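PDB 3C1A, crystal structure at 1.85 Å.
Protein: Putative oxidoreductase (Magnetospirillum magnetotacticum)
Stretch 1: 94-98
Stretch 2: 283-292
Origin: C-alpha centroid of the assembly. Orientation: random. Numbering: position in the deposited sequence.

Stretch 1, residues 94-98: KAVLV
Stretch 2 283-292: AVRLFAGAVR

Strand 95-98 and the helix of the second stretch run nearly antiparallel, their N-to-C directions 166° apart and their axes 9.7 Å apart at closest approach. The register is read from two CA-CA distances: Ala-95 to Val-291, 6.5 Å, and Leu-97 to Phe-287, 7.3 Å. Extended torsions (Val-96 -126/131, Leu-97 -114/108) alternate the strand's side chains, so Ala-95 and Leu-97 point CA-to-CB toward the helix and Val-96 (chi1 t) points away. On the helix, Phe-287 N donates a hydrogen bond to Ala-283 O at 2.9 Å; phi/psi is -55/-54 at Ala-283, -69/-39 at Val-284 and -59/-52 at Phe-287.

No hydrogen bond crosses the interface; packing buries 262 Å², with Phe-287 and Leu-97 contributing most. Ala-95, Leu-97, Val-284 and Phe-287 are buried, and their apolar side chains suit contacts without polar pairing. Phe-287, chi1 170° (t) and chi2 76°, sets its ring across the line of the strand, offering a flat face to Leu-97 CB, 3.6 Å from the Phe-287 ring centroid and 5° off the normal, a CH-pi contact. Phe-287 CZ is also 3.5 Å from Leu-97 N, and Phe-287 CE1 3.5 Å from Val-96 O. Ala-95 O lies at the ring edge, 4.0 Å from Phe-287 CZ.

Leu-97 (179°/63°, t/p) carries CD2 to 4.4 Å from Val-284 CG2, with Val-284 at chi1 t. Ala-95 CB touches two neighbours on the helix side, Phe-287 CZ at 4.2 Å and Val-291 CG2 at 4.3 Å, Val-291 having chi1 161° (t).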

ATOM      1  N   LYS A  94      10.023  -6.565 -17.974  1.00 18.23           N
ATOM      2  CA  LYS A  94      10.576  -5.886 -16.795  1.00 16.63           C
ATOM      3  C   LYS A  94       9.677  -6.060 -15.598  1.00 14.76           C
ATOM      4  O   LYS A  94       8.469  -5.802 -15.679  1.00 12.91           O
ATOM      5  CB  LYS A  94      10.779  -4.411 -17.052  1.00 18.74           C
ATOM      6  CG  LYS A  94      11.890  -4.176 -18.044  1.00 23.16           C
ATOM      7  CD  LYS A  94      11.691  -2.924 -18.768  1.00 22.62           C
ATOM      8  CE  LYS A  94      12.932  -2.581 -19.609  1.00 28.56           C
ATOM      9  NZ  LYS A  94      13.454  -3.712 -20.377  1.00 21.09           N
ATOM     10  N   ALA A  95      10.274  -6.476 -14.489  1.00 12.06           N
ATOM     11  CA  ALA A  95       9.578  -6.538 -13.214  1.00 12.05           C
ATOM     12  C   ALA A  95       9.005  -5.189 -12.797  1.00 14.43           C
ATOM     13  O   ALA A  95       9.623  -4.133 -13.069  1.00 10.09           O
ATOM     14  CB  ALA A  95      10.508  -7.017 -12.140  1.00  6.07           C
ATOM     15  N   VAL A  96       7.839  -5.233 -12.126  1.00 11.56           N
ATOM     16  CA  VAL A  96       7.062  -4.014 -11.807  1.00  9.61           C
ATOM     17  C   VAL A  96       6.756  -3.934 -10.330  1.00 10.47           C
ATOM     18  O   VAL A  96       6.325  -4.925  -9.740  1.00  8.32           O
ATOM     19  CB  VAL A  96       5.700  -3.960 -12.579  1.00 11.54           C
ATOM     20  CG1 VAL A  96       4.904  -2.799 -12.101  1.00 11.63           C
ATOM     21  CG2 VAL A  96       5.913  -3.887 -14.134  1.00 11.94           C
ATOM     22  N   LEU A  97       7.022  -2.766  -9.733  1.00 10.34           N
ATOM     23  CA  LEU A  97       6.496  -2.374  -8.424  1.00 10.43           C
ATOM     24  C   LEU A  97       5.579  -1.210  -8.656  1.00  9.54           C
ATOM     25  O   LEU A  97       6.047  -0.140  -9.080  1.00  9.72           O
ATOM     26  CB  LEU A  97       7.634  -1.942  -7.466  1.00  6.65           C
ATOM     27  CG  LEU A  97       7.164  -1.481  -6.069  1.00 11.74           C
ATOM     28  CD1 LEU A  97       6.452  -2.583  -5.236  1.00 10.18           C
ATOM     29  CD2 LEU A  97       8.364  -0.919  -5.283  1.00  7.35           C
ATOM     30  N   VAL A  98       4.255  -1.434  -8.526  1.00  9.33           N
ATOM     31  CA  VAL A  98       3.291  -0.390  -8.790  1.00  8.05           C
ATOM     32  C   VAL A  98       2.616   0.100  -7.538  1.00 10.01           C
ATOM     33  O   VAL A  98       2.254  -0.685  -6.651  1.00  8.70           O
ATOM     34  CB  VAL A  98       2.220  -0.862  -9.793  1.00 11.26           C
ATOM     35  CG1 VAL A  98       1.618  -2.120  -9.304  1.00  6.02           C
ATOM     36  CG2 VAL A  98       1.229   0.247 -10.027  1.00 16.00           C
ATOM     37  N   ALA A 283      10.308  -1.960   1.339  1.00 13.56           N
ATOM     38  CA  ALA A 283       9.622  -2.294   0.079  1.00 11.94           C
ATOM     39  C   ALA A 283      10.543  -2.296  -1.145  1.00 12.66           C
ATOM     40  O   ALA A 283      10.583  -3.274  -1.905  1.00 10.58           O
ATOM     41  CB  ALA A 283       8.461  -1.328  -0.146  1.00  9.84           C
ATOM     42  N   VAL A 284      11.245  -1.183  -1.343  1.00 12.93           N
ATOM     43  CA  VAL A 284      12.185  -1.033  -2.452  1.00 12.01           C
ATOM     44  C   VAL A 284      13.448  -1.934  -2.284  1.00 13.09           C
ATOM     45  O   VAL A 284      13.952  -2.499  -3.249  1.00 12.35           O
ATOM     46  CB  VAL A 284      12.577   0.459  -2.613  1.00 15.35           C
ATOM     47  CG1 VAL A 284      13.561   0.652  -3.759  1.00 16.95           C
ATOM     48  CG2 VAL A 284      11.321   1.309  -2.831  1.00 12.75           C
ATOM     49  N   ARG A 285      13.974  -2.065  -1.075  1.00 12.56           N
ATOM     50  CA  ARG A 285      15.104  -2.988  -0.857  1.00 13.62           C
ATOM     51  C   ARG A 285      14.746  -4.428  -1.208  1.00 11.56           C
ATOM     52  O   ARG A 285      15.438  -5.069  -1.991  1.00 10.07           O
ATOM     53  CB  ARG A 285      15.603  -2.906   0.587  1.00 14.86           C
ATOM     54  CG  ARG A 285      16.856  -3.751   0.858  1.00 16.58           C
ATOM     55  CD  ARG A 285      17.297  -3.712   2.303  1.00 20.45           C
ATOM     56  NE  ARG A 285      16.209  -4.036   3.209  1.00 18.15           N
ATOM     57  CZ  ARG A 285      15.846  -5.263   3.538  1.00 17.00           C
ATOM     58  NH1 ARG A 285      16.508  -6.307   3.054  1.00 21.01           N
ATOM     59  NH2 ARG A 285      14.832  -5.439   4.364  1.00 20.65           N
ATOM     60  N   LEU A 286      13.660  -4.934  -0.637  1.00 10.81           N
ATOM     61  CA  LEU A 286      13.176  -6.268  -0.951  1.00 12.61           C
ATOM     62  C   LEU A 286      12.849  -6.460  -2.425  1.00 13.13           C
ATOM     63  O   LEU A 286      13.242  -7.467  -3.033  1.00 12.03           O
ATOM     64  CB  LEU A 286      11.957  -6.610  -0.113  1.00 13.50           C
ATOM     65  CG  LEU A 286      12.275  -6.811   1.375  1.00 13.31           C
ATOM     66  CD1 LEU A 286      10.927  -7.045   2.114  1.00 12.22           C
ATOM     67  CD2 LEU A 286      13.299  -7.928   1.587  1.00 12.00           C
ATOM     68  N   PHE A 287      12.128  -5.513  -3.005  1.00 15.92           N
ATOM     69  CA  PHE A 287      11.732  -5.597  -4.414  1.00 13.08           C
ATOM     70  C   PHE A 287      12.992  -5.680  -5.265  1.00 11.47           C
ATOM     71  O   PHE A 287      13.129  -6.602  -6.029  1.00 12.47           O
ATOM     72  CB  PHE A 287      10.868  -4.404  -4.841  1.00 11.23           C
ATOM     73  CG  PHE A 287      10.634  -4.320  -6.305  1.00 17.03           C
ATOM     74  CD1 PHE A 287       9.715  -5.169  -6.935  1.00 12.42           C
ATOM     75  CD2 PHE A 287      11.312  -3.384  -7.081  1.00 14.92           C
ATOM     76  CE1 PHE A 287       9.519  -5.115  -8.322  1.00 18.04           C
ATOM     77  CE2 PHE A 287      11.075  -3.301  -8.500  1.00  9.24           C
ATOM     78  CZ  PHE A 287      10.226  -4.153  -9.106  1.00 12.04           C
ATOM     79  N   ALA A 288      13.926  -4.763  -5.079  1.00 12.58           N
ATOM     80  CA  ALA A 288      15.148  -4.772  -5.912  1.00 12.85           C
ATOM     81  C   ALA A 288      15.862  -6.104  -5.740  1.00 13.09           C
ATOM     82  O   ALA A 288      16.381  -6.681  -6.705  1.00 14.68           O
ATOM     83  CB  ALA A 288      16.054  -3.593  -5.603  1.00 13.05           C
ATOM     84  N   GLY A 289      15.815  -6.632  -4.515  1.00 14.71           N
ATOM     85  CA  GLY A 289      16.429  -7.921  -4.198  1.00 13.63           C
ATOM     86  C   GLY A 289      15.795  -9.148  -4.814  1.00 15.99           C
ATOM     87  O   GLY A 289      16.441 -10.191  -4.924  1.00 21.34           O
ATOM     88  N   ALA A 290      14.544  -9.038  -5.225  1.00 14.81           N
ATOM     89  CA  ALA A 290      13.851 -10.143  -5.824  1.00 10.39           C
ATOM     90  C   ALA A 290      13.896 -10.114  -7.358  1.00 12.87           C
ATOM     91  O   ALA A 290      13.499 -11.078  -8.015  1.00 16.59           O
ATOM     92  CB  ALA A 290      12.460 -10.190  -5.288  1.00 11.59           C
ATOM     93  N   VAL A 291      14.417  -9.039  -7.958  1.00 11.86           N
ATOM     94  CA  VAL A 291      14.250  -8.835  -9.396  1.00 13.87           C
ATOM     95  C   VAL A 291      14.922 -10.002 -10.155  1.00 10.96           C
ATOM     96  O   VAL A 291      14.329 -10.570 -11.060  1.00 14.22           O
ATOM     97  CB  VAL A 291      14.788  -7.416  -9.854  1.00 12.46           C
ATOM     98  CG1 VAL A 291      15.039  -7.374 -11.367  1.00 12.99           C
ATOM     99  CG2 VAL A 291      13.799  -6.293  -9.443  1.00  8.07           C
ATOM    100  N   ARG A 292      16.143 -10.323  -9.763  1.00 14.08           N
ATOM    101  CA  ARG A 292      16.947 -11.341 -10.427  1.00 14.06           C
ATOM    102  C   ARG A 292      16.692 -12.748  -9.893  1.00 14.74           C
ATOM    103  O   ARG A 292      17.227 -13.714 -10.429  1.00 14.94           O
ATOM    104  CB  ARG A 292      18.428 -11.018 -10.282  1.00 15.53           C
ATOM    105  CG  ARG A 292      18.808  -9.669 -10.836  1.00 17.03           C
ATOM    106  CD  ARG A 292      20.241  -9.370 -10.605  1.00 16.82           C
ATOM    107  NE  ARG A 292      20.586  -8.112 -11.248  1.00 16.67           N
ATOM    108  CZ  ARG A 292      21.653  -7.384 -10.995  1.00 12.06           C
ATOM    109  NH1 ARG A 292      22.552  -7.763 -10.100  1.00 20.20           N
ATOM    110  NH2 ARG A 292      21.835  -6.262 -11.666  1.00 16.03           N
TER